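Local coordinates for peptidoglycan recognition protein 3 (Branchiostoma belcheri tsingtauense, PDB 4Z8I) that recognises bacterial peptidoglycan and, as a zinc-dependent amidase carrying a chitin-binding domain, probably cleaves the bond between N-acetylmuramoyl groups and L-alanine, at residues Ser60-Arg65 with Leu183-Val188; Ala98-Gln103 with Cys162-Phe167; Val132-Asn137 with Ala174-Ala179; Arg142-Arg147 with Leu190-Ser195. One frame throughout, in Å; residues are numbered along the deposited sequence.

Contact 1: residues Ser60-Arg65 with Leu183-Val188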
loop_
_atom_site.group_PDB
_atom_site.type_symbol
_atom_site.label_atom_id
_atom_site.label_comp_id
_atom_site.label_asym_id
_atom_site.label_seq_id
_atom_site.Cartn_x
_atom_site.Cartn_y
_atom_site.Cartn_z
ATOM N N SER A 60 -3.578 3.408 12.656
ATOM C CA SER A 60 -3.176 2.030 12.417
ATOM C C SER A 60 -4.275 1.273 11.682
ATOM O O SER A 60 -4.303 0.041 11.684
ATOM C CB SER A 60 -2.875 1.334 13.744
ATOM O OG SER A 60 -2.072 2.154 14.575
ATOM N N GLY A 61 -5.180 2.016 11.052
ATOM C CA GLY A 61 -6.312 1.420 10.365
ATOM C C GLY A 61 -5.954 0.764 9.044
ATOM O O GLY A 61 -4.778 0.560 8.739
ATOM N N THR A 62 -6.972 0.427 8.259
ATOM C CA THR A 62 -6.751 -0.216 6.970
ATOM C C THR A 62 -6.162 0.767 5.970
ATOM O O THR A 62 -5.295 0.409 5.178
ATOM C CB THR A 62 -8.050 -0.811 6.389
ATOM O OG1 THR A 62 -9.026 0.227 6.228
ATOM C CG2 THR A 62 -8.603 -1.883 7.305
ATOM N N CYS A 63 -6.632 2.008 6.018
ATOM C CA CYS A 63 -6.157 3.036 5.098
ATOM C C CYS A 63 -5.060 3.905 5.717
ATOM O O CYS A 63 -5.283 4.570 6.729
ATOM C CB CYS A 63 -7.322 3.905 4.620
ATOM S SG CYS A 63 -8.429 3.064 3.465
ATOM N N PRO A 64 -3.869 3.900 5.098
ATOM C CA PRO A 64 -2.723 4.700 5.546
ATOM C C PRO A 64 -2.884 6.143 5.096
ATOM O O PRO A 64 -3.620 6.387 4.141
ATOM C CB PRO A 64 -1.556 4.063 4.794
ATOM C CG PRO A 64 -2.171 3.594 3.515
ATOM C CD PRO A 64 -3.557 3.123 3.885
ATOM N N ARG A 65 -2.218 7.085 5.755
ATOM C CA ARG A 65 -2.297 8.471 5.305
ATOM C C ARG A 65 -1.595 8.644 3.962
ATOM O O ARG A 65 -0.381 8.469 3.854
ATOM C CB ARG A 65 -1.718 9.435 6.340
ATOM C CG ARG A 65 -1.777 10.903 5.912
ATOM C CD ARG A 65 -3.185 11.322 5.473
ATOM N NE ARG A 65 -3.190 12.636 4.830
ATOM C CZ ARG A 65 -3.569 13.763 5.426
ATOM N NH1 ARG A 65 -3.535 14.914 4.764
ATOM N NH2 ARG A 65 -3.986 13.742 6.686
ATOM N N LEU A 183 -2.063 0.084 1.915
ATOM C CA LEU A 183 -2.565 0.732 0.710
ATOM C C LEU A 183 -3.373 -0.270 -0.097
ATOM O O LEU A 183 -4.512 0.003 -0.493
ATOM C CB LEU A 183 -1.421 1.282 -0.137
ATOM C CG LEU A 183 -1.852 1.965 -1.437
ATOM C CD1 LEU A 183 -2.720 3.179 -1.147
ATOM C CD2 LEU A 183 -0.650 2.359 -2.265
ATOM N N ILE A 184 -2.774 -1.434 -0.326
ATOM C CA ILE A 184 -3.437 -2.514 -1.047
ATOM C C ILE A 184 -4.760 -2.884 -0.382
ATOM O O ILE A 184 -5.798 -2.976 -1.046
ATOM C CB ILE A 184 -2.532 -3.757 -1.137
ATOM C CG1 ILE A 184 -1.246 -3.419 -1.894
ATOM C CG2 ILE A 184 -3.259 -4.891 -1.829
ATOM C CD1 ILE A 184 -0.236 -4.558 -1.950
ATOM N N SER A 185 -4.712 -3.079 0.933
ATOM C CA SER A 185 -5.895 -3.424 1.715
ATOM C C SER A 185 -6.998 -2.384 1.536
ATOM O O SER A 185 -8.153 -2.729 1.310
ATOM C CB SER A 185 -5.522 -3.556 3.192
ATOM O OG SER A 185 -6.639 -3.927 3.975
ATOM N N CYS A 186 -6.622 -1.114 1.628
ATOM C CA CYS A 186 -7.538 0.009 1.463
ATOM C C CYS A 186 -8.211 -0.045 0.098
ATOM O O CYS A 186 -9.436 0.095 -0.017
ATOM C CB CYS A 186 -6.756 1.318 1.607
ATOM S SG CYS A 186 -7.742 2.824 1.561
ATOM N N GLY A 187 -7.399 -0.248 -0.934
ATOM C CA GLY A 187 -7.906 -0.356 -2.290
ATOM C C GLY A 187 -8.893 -1.496 -2.429
ATOM O O GLY A 187 -9.868 -1.390 -3.175
ATOM N N VAL A 188 -8.639 -2.588 -1.710
ATOM C CA VAL A 188 -9.558 -3.722 -1.711
ATOM C C VAL A 188 -10.869 -3.364 -1.007
ATOM O O VAL A 188 -11.957 -3.704 -1.479
ATOM C CB VAL A 188 -8.924 -4.970 -1.057
ATOM C CG1 VAL A 188 -9.921 -6.113 -0.996
ATOM C CG2 VAL A 188 -7.697 -5.402 -1.833
#
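Cys63 and Cys186 form a disulfide that ties the loop leading into edge strand 66-67 to helix 174-190 of the amidase domain. The SG atoms of Cys63 and Cys186 are 2.0 Å apart, and the torsion about the S-S bond is 85°, near the right angle usual for disulfides. On the helix, SG of Cys186 is anti to the backbone N (chi1 -175°), which sets the sulfur out from the helix to meet that of the loop.

Next to the bridge, the ring of Pro64 lies against the helix backbone, its CG 3.9 Å from Leu183 N. Pro64 CD also approaches Cys186 CB at 4.3 Å, while Thr62 O comes within 4.0 Å of the same Cys186 CB. On the other flank, Thr62 CB meets Ser185 OG at 4.2 Å. That hydroxyl makes a weak hydrogen bond to His28, in the disulfide-rich N-terminal part of the chain. The Leu183 side chain starts away from the loop and packs on Val138 and Ile161 of the central sheet.

No hydrogen bond joins the two segments, which meet through apolar and van der Waals contacts around one covalent link. Under oxidising conditions, therefore, the loop stays fixed to the helix by a bond that does not depend on the surrounding packing.

Contact 2: residues Ala98-Gln103 with Cys162-Phe167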
loop_
_atom_site.group_PDB
_atom_site.type_symbol
_atom_site.label_atom_id
_atom_site.label_comp_id
_atom_site.label_asym_id
_atom_site.label_seq_id
_atom_site.Cartn_x
_atom_site.Cartn_y
_atom_site.Cartn_z
ATOM N N ALA A 98 17.344 6.953 -4.930
ATOM C CA ALA A 98 17.587 7.407 -3.564
ATOM C C ALA A 98 16.504 6.974 -2.584
ATOM O O ALA A 98 15.324 6.923 -2.924
ATOM C CB ALA A 98 17.752 8.916 -3.534
ATOM N N THR A 99 16.923 6.660 -1.362
ATOM C CA THR A 99 15.998 6.443 -0.260
ATOM C C THR A 99 15.691 7.791 0.381
ATOM O O THR A 99 16.459 8.742 0.240
ATOM C CB THR A 99 16.597 5.506 0.807
ATOM O OG1 THR A 99 17.918 5.946 1.147
ATOM C CG2 THR A 99 16.673 4.084 0.285
ATOM N N CYS A 100 14.566 7.871 1.081
ATOM C CA CYS A 100 14.171 9.097 1.761
ATOM C C CYS A 100 13.522 8.750 3.096
ATOM O O CYS A 100 12.814 7.751 3.203
ATOM C CB CYS A 100 13.219 9.910 0.887
ATOM S SG CYS A 100 11.750 9.015 0.355
ATOM N N SER A 101 13.760 9.576 4.109
ATOM C CA SER A 101 13.379 9.225 5.474
ATOM C C SER A 101 12.395 10.206 6.112
ATOM O O SER A 101 11.871 9.951 7.196
ATOM C CB SER A 101 14.632 9.097 6.342
ATOM O OG SER A 101 14.301 8.707 7.662
ATOM N N THR A 102 12.150 11.325 5.440
ATOM C CA THR A 102 11.207 12.323 5.933
ATOM C C THR A 102 10.176 12.649 4.863
ATOM O O THR A 102 10.404 12.394 3.681
ATOM C CB THR A 102 11.927 13.618 6.339
ATOM O OG1 THR A 102 12.640 14.143 5.213
ATOM C CG2 THR A 102 12.905 13.343 7.457
ATOM N N GLN A 103 9.043 13.211 5.274
ATOM C CA GLN A 103 8.011 13.588 4.317
ATOM C C GLN A 103 8.536 14.634 3.342
ATOM O O GLN A 103 8.144 14.654 2.181
ATOM C CB GLN A 103 6.749 14.093 5.025
ATOM C CG GLN A 103 5.623 14.490 4.070
ATOM C CD GLN A 103 4.283 14.659 4.764
ATOM O OE1 GLN A 103 4.041 14.081 5.822
ATOM N NE2 GLN A 103 3.403 15.450 4.165
ATOM N N CYS A 162 5.352 1.943 -6.277
ATOM C CA CYS A 162 6.808 2.003 -6.327
ATOM C C CYS A 162 7.416 2.428 -5.000
ATOM O O CYS A 162 7.137 3.514 -4.505
ATOM C CB CYS A 162 7.266 2.953 -7.432
ATOM S SG CYS A 162 9.053 3.147 -7.530
ATOM N N PHE A 163 8.249 1.565 -4.426
ATOM C CA PHE A 163 9.015 1.931 -3.244
ATOM C C PHE A 163 10.158 2.825 -3.692
ATOM O O PHE A 163 10.811 2.541 -4.695
ATOM C CB PHE A 163 9.576 0.686 -2.554
ATOM C CG PHE A 163 8.538 -0.143 -1.857
ATOM C CD1 PHE A 163 7.659 -0.935 -2.582
ATOM C CD2 PHE A 163 8.454 -0.146 -0.474
ATOM C CE1 PHE A 163 6.709 -1.701 -1.940
ATOM C CE2 PHE A 163 7.506 -0.913 0.173
ATOM C CZ PHE A 163 6.635 -1.692 -0.560
ATOM N N MET A 164 10.396 3.910 -2.964
ATOM C CA MET A 164 11.487 4.810 -3.317
ATOM C C MET A 164 12.808 4.386 -2.682
ATOM O O MET A 164 13.006 4.515 -1.472
ATOM C CB MET A 164 11.140 6.258 -2.978
ATOM C CG MET A 164 10.084 6.833 -3.902
ATOM S SD MET A 164 9.737 8.567 -3.598
ATOM C CE MET A 164 9.053 8.483 -1.943
ATOM N N GLY A 165 13.704 3.873 -3.520
ATOM C CA GLY A 165 15.004 3.398 -3.084
ATOM C C GLY A 165 15.491 2.273 -3.977
ATOM O O GLY A 165 14.805 1.883 -4.926
ATOM N N ASP A 166 16.680 1.758 -3.682
ATOM C CA ASP A 166 17.217 0.608 -4.397
ATOM C C ASP A 166 17.265 -0.569 -3.437
ATOM O O ASP A 166 17.966 -0.524 -2.425
ATOM C CB ASP A 166 18.619 0.906 -4.931
ATOM C CG ASP A 166 19.097 -0.127 -5.937
ATOM O OD1 ASP A 166 18.442 -1.182 -6.079
ATOM O OD2 ASP A 166 20.136 0.112 -6.586
ATOM N N PHE A 167 16.522 -1.624 -3.753
ATOM C CA PHE A 167 16.378 -2.734 -2.822
ATOM C C PHE A 167 16.866 -4.055 -3.398
ATOM O O PHE A 167 16.217 -5.093 -3.265
ATOM C CB PHE A 167 14.935 -2.811 -2.324
ATOM C CG PHE A 167 14.455 -1.524 -1.718
ATOM C CD1 PHE A 167 14.976 -1.080 -0.512
ATOM C CD2 PHE A 167 13.517 -0.741 -2.368
ATOM C CE1 PHE A 167 14.557 0.109 0.042
ATOM C CE2 PHE A 167 13.094 0.450 -1.820
ATOM C CZ PHE A 167 13.614 0.875 -0.611
#
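Cys100 and Met164 form the tightly packed end of a contact within the amidase fold of peptidoglycan recognition proteins, between the loop entering helix 103-120 and the chain leaving central strand 158-163. The methyl CE of Met164 lies 3.6 Å from SG of Cys100. A bend at the end of the methionine (chi3 -64°) places that methyl. The same cysteine sulfur is bonded to Cys106 in the first turn of the helix, so Met164 packs against a disulfide that fastens the loop to helix 103-120. Cys106, Gln109 and Val110 of that helix also touch the methionine, which is buried. Thr102 occupies the N-cap position of the helix.

Toward Ala98 and Thr99 the contact opens to solvent, and here backbone does much of the touching. CA of Thr99 passes 3.8 Å from the carbonyl O of Met164. Gly165 adopts an extended backbone with positive phi (150°), a conformation open chiefly to glycine, and its CA faces the loop. No conventional hydrogen bond crosses between the segments. Just upstream, Phe163 is paired through its backbone with His93, a zinc ligand, which places this chain exit beside the metal-bearing strand 87-94.

At the exposed margin, CG2 of Thr99 sits 3.8 Å from CA of Gly165, and that CA makes a CA-H...O contact with the carbonyl O of Ala98 at 3.5 Å.

Contact 3: residues Val132-Asn137 with Ala174-Ala179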
loop_
_atom_site.group_PDB
_atom_site.type_symbol
_atom_site.label_atom_id
_atom_site.label_comp_id
_atom_site.label_asym_id
_atom_site.label_seq_id
_atom_site.Cartn_x
_atom_site.Cartn_y
_atom_site.Cartn_z
ATOM N N VAL A 132 5.948 4.885 -2.278
ATOM C CA VAL A 132 6.112 4.631 -0.854
ATOM C C VAL A 132 7.541 4.970 -0.474
ATOM O O VAL A 132 8.481 4.534 -1.142
ATOM C CB VAL A 132 5.827 3.153 -0.505
ATOM C CG1 VAL A 132 6.218 2.859 0.928
ATOM C CG2 VAL A 132 4.358 2.821 -0.726
ATOM N N GLY A 133 7.707 5.765 0.577
ATOM C CA GLY A 133 9.031 6.135 1.041
ATOM C C GLY A 133 9.382 5.442 2.343
ATOM O O GLY A 133 8.505 4.926 3.037
ATOM N N ASN A 134 10.668 5.433 2.680
ATOM C CA ASN A 134 11.123 4.836 3.930
ATOM C C ASN A 134 10.636 5.625 5.140
ATOM O O ASN A 134 10.809 5.194 6.280
ATOM C CB ASN A 134 12.650 4.707 3.946
ATOM C CG ASN A 134 13.138 3.419 3.302
ATOM O OD1 ASN A 134 12.353 2.648 2.751
ATOM N ND2 ASN A 134 14.444 3.182 3.372
ATOM N N ASP A 135 10.025 6.780 4.880
ATOM C CA ASP A 135 9.402 7.583 5.926
ATOM C C ASP A 135 8.080 6.961 6.360
ATOM O O ASP A 135 7.434 7.436 7.295
ATOM C CB ASP A 135 9.172 9.017 5.444
ATOM C CG ASP A 135 8.155 9.101 4.317
ATOM O OD1 ASP A 135 8.022 8.119 3.555
ATOM O OD2 ASP A 135 7.490 10.154 4.190
ATOM N N GLY A 136 7.674 5.901 5.666
ATOM C CA GLY A 136 6.477 5.167 6.024
ATOM C C GLY A 136 5.215 5.749 5.420
ATOM O O GLY A 136 4.112 5.294 5.719
ATOM N N ASN A 137 5.373 6.754 4.565
ATOM C CA ASN A 137 4.225 7.398 3.938
ATOM C C ASN A 137 3.919 6.875 2.538
ATOM O O ASN A 137 4.794 6.332 1.860
ATOM C CB ASN A 137 4.424 8.913 3.888
ATOM C CG ASN A 137 4.248 9.570 5.243
ATOM O OD1 ASN A 137 3.278 9.303 5.956
ATOM N ND2 ASN A 137 5.191 10.436 5.607
ATOM N N ALA A 174 10.292 -1.215 7.713
ATOM C CA ALA A 174 9.070 -1.950 8.013
ATOM C C ALA A 174 7.848 -1.060 7.831
ATOM O O ALA A 174 6.774 -1.533 7.457
ATOM C CB ALA A 174 9.119 -2.508 9.424
ATOM N N SER A 175 8.022 0.233 8.087
ATOM C CA SER A 175 6.937 1.197 7.916
ATOM C C SER A 175 6.535 1.344 6.450
ATOM O O SER A 175 5.362 1.545 6.139
ATOM C CB SER A 175 7.322 2.557 8.503
ATOM O OG SER A 175 8.477 3.076 7.873
ATOM N N ALA A 176 7.511 1.240 5.554
ATOM C CA ALA A 176 7.238 1.310 4.121
ATOM C C ALA A 176 6.417 0.103 3.667
ATOM O O ALA A 176 5.417 0.248 2.955
ATOM C CB ALA A 176 8.538 1.405 3.340
ATOM N N ILE A 177 6.848 -1.082 4.092
ATOM C CA ILE A 177 6.143 -2.327 3.806
ATOM C C ILE A 177 4.710 -2.274 4.332
ATOM O O ILE A 177 3.752 -2.579 3.612
ATOM C CB ILE A 177 6.851 -3.524 4.464
ATOM C CG1 ILE A 177 8.360 -3.480 4.196
ATOM C CG2 ILE A 177 6.238 -4.833 3.995
ATOM C CD1 ILE A 177 8.735 -3.583 2.736
ATOM N N ALA A 178 4.578 -1.885 5.597
ATOM C CA ALA A 178 3.276 -1.754 6.239
ATOM C C ALA A 178 2.379 -0.783 5.484
ATOM O O ALA A 178 1.186 -1.037 5.299
ATOM C CB ALA A 178 3.446 -1.304 7.674
ATOM N N ALA A 179 2.961 0.329 5.047
ATOM C CA ALA A 179 2.212 1.333 4.299
ATOM C C ALA A 179 1.720 0.788 2.959
ATOM O O ALA A 179 0.590 1.059 2.554
ATOM C CB ALA A 179 3.049 2.576 4.092
#
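Val132, at the end of strand 130-132, and Gly136, in the turn that links it to strand 138-140, meet Ser175, Ala176 and Ala179 on the first turns of helix 174-190. Small side chains let the backbones approach closely. CB of Ala176 touches both CG1 of Val132 (3.6 Å) and the carbonyl O of Gly133 (3.5 Å). One turn further on, CB of Ala179 lies 3.3 Å from the carbonyl O of Gly136. Ser175 comes over CA of Gly136, with its OG 3.4 Å away; a chi1 of 60° sets OG between the backbone N and the carbonyl carbon. The main polar partner of this hydroxyl is Thr173 OG1, which also bonds to Asn134 O.

The connection of this beta hairpin is a type I beta turn from Gly133 to Gly136, closed by Gly136 N to Gly133 O at 2.9 Å, and Gly136 then takes a positive phi. An Asx turn is added on the side turned from helix 174-190: Asn137 N donates to Asp135 OD1 at 3.1 Å, approaching from above the carboxylate plane. The other oxygen, Asp135 OD2, receives Asn137 ND2 at 2.7 Å, likewise from above that plane, and is also hydrogen-bonded to Tyr139 OH.

Contact 4: residues Arg142-Arg147 with Leu190-Ser195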
loop_
_atom_site.group_PDB
_atom_site.type_symbol
_atom_site.label_atom_id
_atom_site.label_comp_id
_atom_site.label_asym_id
_atom_site.label_seq_id
_atom_site.Cartn_x
_atom_site.Cartn_y
_atom_site.Cartn_z
ATOM N N ARG A 142 -0.701 8.579 -10.115
ATOM C CA ARG A 142 -1.872 8.652 -10.985
ATOM C C ARG A 142 -3.135 8.200 -10.258
ATOM O O ARG A 142 -4.244 8.366 -10.764
ATOM C CB ARG A 142 -1.654 7.838 -12.263
ATOM C CG ARG A 142 -0.454 8.305 -13.064
ATOM C CD ARG A 142 -0.340 7.628 -14.418
ATOM N NE ARG A 142 0.797 8.167 -15.166
ATOM C CZ ARG A 142 1.047 7.909 -16.445
ATOM N NH1 ARG A 142 0.240 7.116 -17.136
ATOM N NH2 ARG A 142 2.105 8.448 -17.034
ATOM N N GLY A 143 -2.960 7.628 -9.070
ATOM C CA GLY A 143 -4.085 7.269 -8.224
ATOM C C GLY A 143 -4.769 5.957 -8.559
ATOM O O GLY A 143 -4.234 5.130 -9.298
ATOM N N TRP A 144 -5.964 5.774 -8.006
ATOM C CA TRP A 144 -6.728 4.545 -8.177
ATOM C C TRP A 144 -7.314 4.429 -9.572
ATOM O O TRP A 144 -7.386 3.338 -10.140
ATOM C CB TRP A 144 -7.891 4.504 -7.180
ATOM C CG TRP A 144 -7.491 4.600 -5.747
ATOM C CD1 TRP A 144 -7.706 5.650 -4.902
ATOM C CD2 TRP A 144 -6.815 3.599 -4.982
ATOM N NE1 TRP A 144 -7.199 5.365 -3.656
ATOM C CE2 TRP A 144 -6.647 4.110 -3.680
ATOM C CE3 TRP A 144 -6.332 2.320 -5.273
ATOM C CZ2 TRP A 144 -6.015 3.385 -2.671
ATOM C CZ3 TRP A 144 -5.703 1.604 -4.272
ATOM C CH2 TRP A 144 -5.550 2.137 -2.988
ATOM N N ASP A 145 -7.737 5.565 -10.117
ATOM C CA ASP A 145 -8.656 5.573 -11.248
ATOM C C ASP A 145 -8.004 5.758 -12.614
ATOM O O ASP A 145 -8.659 5.575 -13.639
ATOM C CB ASP A 145 -9.728 6.644 -11.023
ATOM C CG ASP A 145 -10.459 6.465 -9.707
ATOM O OD1 ASP A 145 -10.527 5.319 -9.217
ATOM O OD2 ASP A 145 -10.965 7.468 -9.159
ATOM N N ARG A 146 -6.723 6.110 -12.635
ATOM C CA ARG A 146 -6.046 6.403 -13.898
ATOM C C ARG A 146 -5.033 5.333 -14.294
ATOM O O ARG A 146 -4.326 4.787 -13.444
ATOM C CB ARG A 146 -5.391 7.788 -13.843
ATOM C CG ARG A 146 -6.379 8.924 -14.071
ATOM C CD ARG A 146 -5.915 10.250 -13.475
ATOM N NE ARG A 146 -6.893 11.310 -13.727
ATOM C CZ ARG A 146 -7.957 11.546 -12.962
ATOM N NH1 ARG A 146 -8.184 10.801 -11.888
ATOM N NH2 ARG A 146 -8.799 12.523 -13.270
ATOM N N ARG A 147 -4.978 5.030 -15.588
ATOM C CA ARG A 147 -4.023 4.056 -16.105
ATOM C C ARG A 147 -2.592 4.530 -15.895
ATOM O O ARG A 147 -2.248 5.659 -16.236
ATOM C CB ARG A 147 -4.256 3.803 -17.593
ATOM C CG ARG A 147 -3.228 2.864 -18.210
ATOM C CD ARG A 147 -3.234 2.947 -19.722
ATOM N NE ARG A 147 -4.521 2.553 -20.284
ATOM C CZ ARG A 147 -4.824 2.631 -21.575
ATOM N NH1 ARG A 147 -3.930 3.091 -22.438
ATOM N NH2 ARG A 147 -6.021 2.253 -22.002
ATOM N N LEU A 190 -12.212 -0.494 -0.746
ATOM C CA LEU A 190 -12.962 0.470 -1.550
ATOM C C LEU A 190 -13.561 -0.143 -2.820
ATOM O O LEU A 190 -14.506 0.400 -3.396
ATOM C CB LEU A 190 -12.072 1.654 -1.935
ATOM C CG LEU A 190 -11.572 2.546 -0.800
ATOM C CD1 LEU A 190 -10.595 3.593 -1.314
ATOM C CD2 LEU A 190 -12.739 3.210 -0.093
ATOM N N GLY A 191 -13.003 -1.266 -3.262
ATOM C CA GLY A 191 -13.435 -1.873 -4.508
ATOM C C GLY A 191 -12.640 -1.356 -5.696
ATOM O O GLY A 191 -13.080 -1.463 -6.841
ATOM N N LYS A 192 -11.471 -0.785 -5.417
ATOM C CA LYS A 192 -10.559 -0.338 -6.462
ATOM C C LYS A 192 -9.719 -1.520 -6.926
ATOM O O LYS A 192 -9.313 -1.602 -8.087
ATOM C CB LYS A 192 -9.639 0.764 -5.936
ATOM C CG LYS A 192 -10.360 1.982 -5.393
ATOM C CD LYS A 192 -11.033 2.779 -6.500
ATOM C CE LYS A 192 -11.681 4.042 -5.942
ATOM N NZ LYS A 192 -12.135 4.956 -7.025
ATOM N N ILE A 193 -9.463 -2.430 -5.994
ATOM C CA ILE A 193 -8.719 -3.650 -6.264
ATOM C C ILE A 193 -9.590 -4.834 -5.862
ATOM O O ILE A 193 -10.178 -4.831 -4.778
ATOM C CB ILE A 193 -7.420 -3.698 -5.436
ATOM C CG1 ILE A 193 -6.663 -2.375 -5.543
ATOM C CG2 ILE A 193 -6.543 -4.853 -5.873
ATOM C CD1 ILE A 193 -5.441 -2.307 -4.661
ATOM N N ARG A 194 -9.681 -5.836 -6.732
ATOM C CA ARG A 194 -10.428 -7.053 -6.422
ATOM C C ARG A 194 -9.871 -7.724 -5.174
ATOM O O ARG A 194 -8.684 -7.602 -4.873
ATOM C CB ARG A 194 -10.366 -8.036 -7.591
ATOM C CG ARG A 194 -11.106 -7.575 -8.831
ATOM C CD ARG A 194 -11.104 -8.643 -9.911
ATOM N NE ARG A 194 -12.062 -8.343 -10.971
ATOM C CZ ARG A 194 -13.339 -8.711 -10.944
ATOM N NH1 ARG A 194 -14.146 -8.397 -11.948
ATOM N NH2 ARG A 194 -13.809 -9.394 -9.909
ATOM N N SER A 195 -10.733 -8.425 -4.444
ATOM C CA SER A 195 -10.298 -9.143 -3.255
ATOM C C SER A 195 -9.446 -10.333 -3.675
ATOM O O SER A 195 -8.487 -10.700 -2.995
ATOM C CB SER A 195 -11.500 -9.607 -2.436
ATOM O OG SER A 195 -12.331 -10.466 -3.195
#
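Lys192 lies across one face of the Trp144 indole and ends in a salt bridge with Asp145. Its CG stands 3.6 Å above the ring plane, offset toward the rim, and the two side chains cross at about a right angle. The lysine chain bends at chi2 (-70°), which places CD 3.6 Å from CB of Trp144. From there the chain runs on extended, and NZ donates to OD1 of Asp145 at 2.7 Å, using the syn lone pair of the carboxylate. Ile193 adds a contact at the ring edge, its CD1 3.9 Å from CZ3 of Trp144 and near the indole plane. Aliphatic carbons thus meet the indole at one face and one edge, while the charges pair beyond CB of Trp144.

In the next shell, Phe130 and Leu183 also touch the tryptophan. The loop bearing it is drawn together by Arg142, whose NH1 donates in the guanidinium plane to the carbonyl O of Arg147 at 3.0 Å. Backbone bonds from Asp145 to Leu83 and from Lys192 to Val87 tie the two segments to the chain just before strand 87-94 and to its first residue. Lys192 itself is placed by the end of helix 174-190, a Schellman motif with Gly191, of positive phi, as its C-prime residue and Lys192 N bonded back to Gly187 O.

Contacts 1 and 3 hold successive parts of helix 174-190, and contact 4 begins where that helix ends: Gly187 O probably accepts a hydrogen bond from the backbone N of Ile193, and Trp144 CH2 packs near Leu183 O. Contact 2 joins contact 3 through the sheet, where Val132 pairs with Cys162 and Met164. The chemistry varies with place. Contact 2 is largely buried, with sulfur and backbone carbons meeting; contact 3, partly buried, brings small alanine, serine and glycine residues together. Contact 1 is the one with a covalent cross-link between its segments. Contact 4 lies at the surface and is the one with a salt bridge between its segments. Contacts 2 and 4 do not touch, their centres being about 23 Å apart.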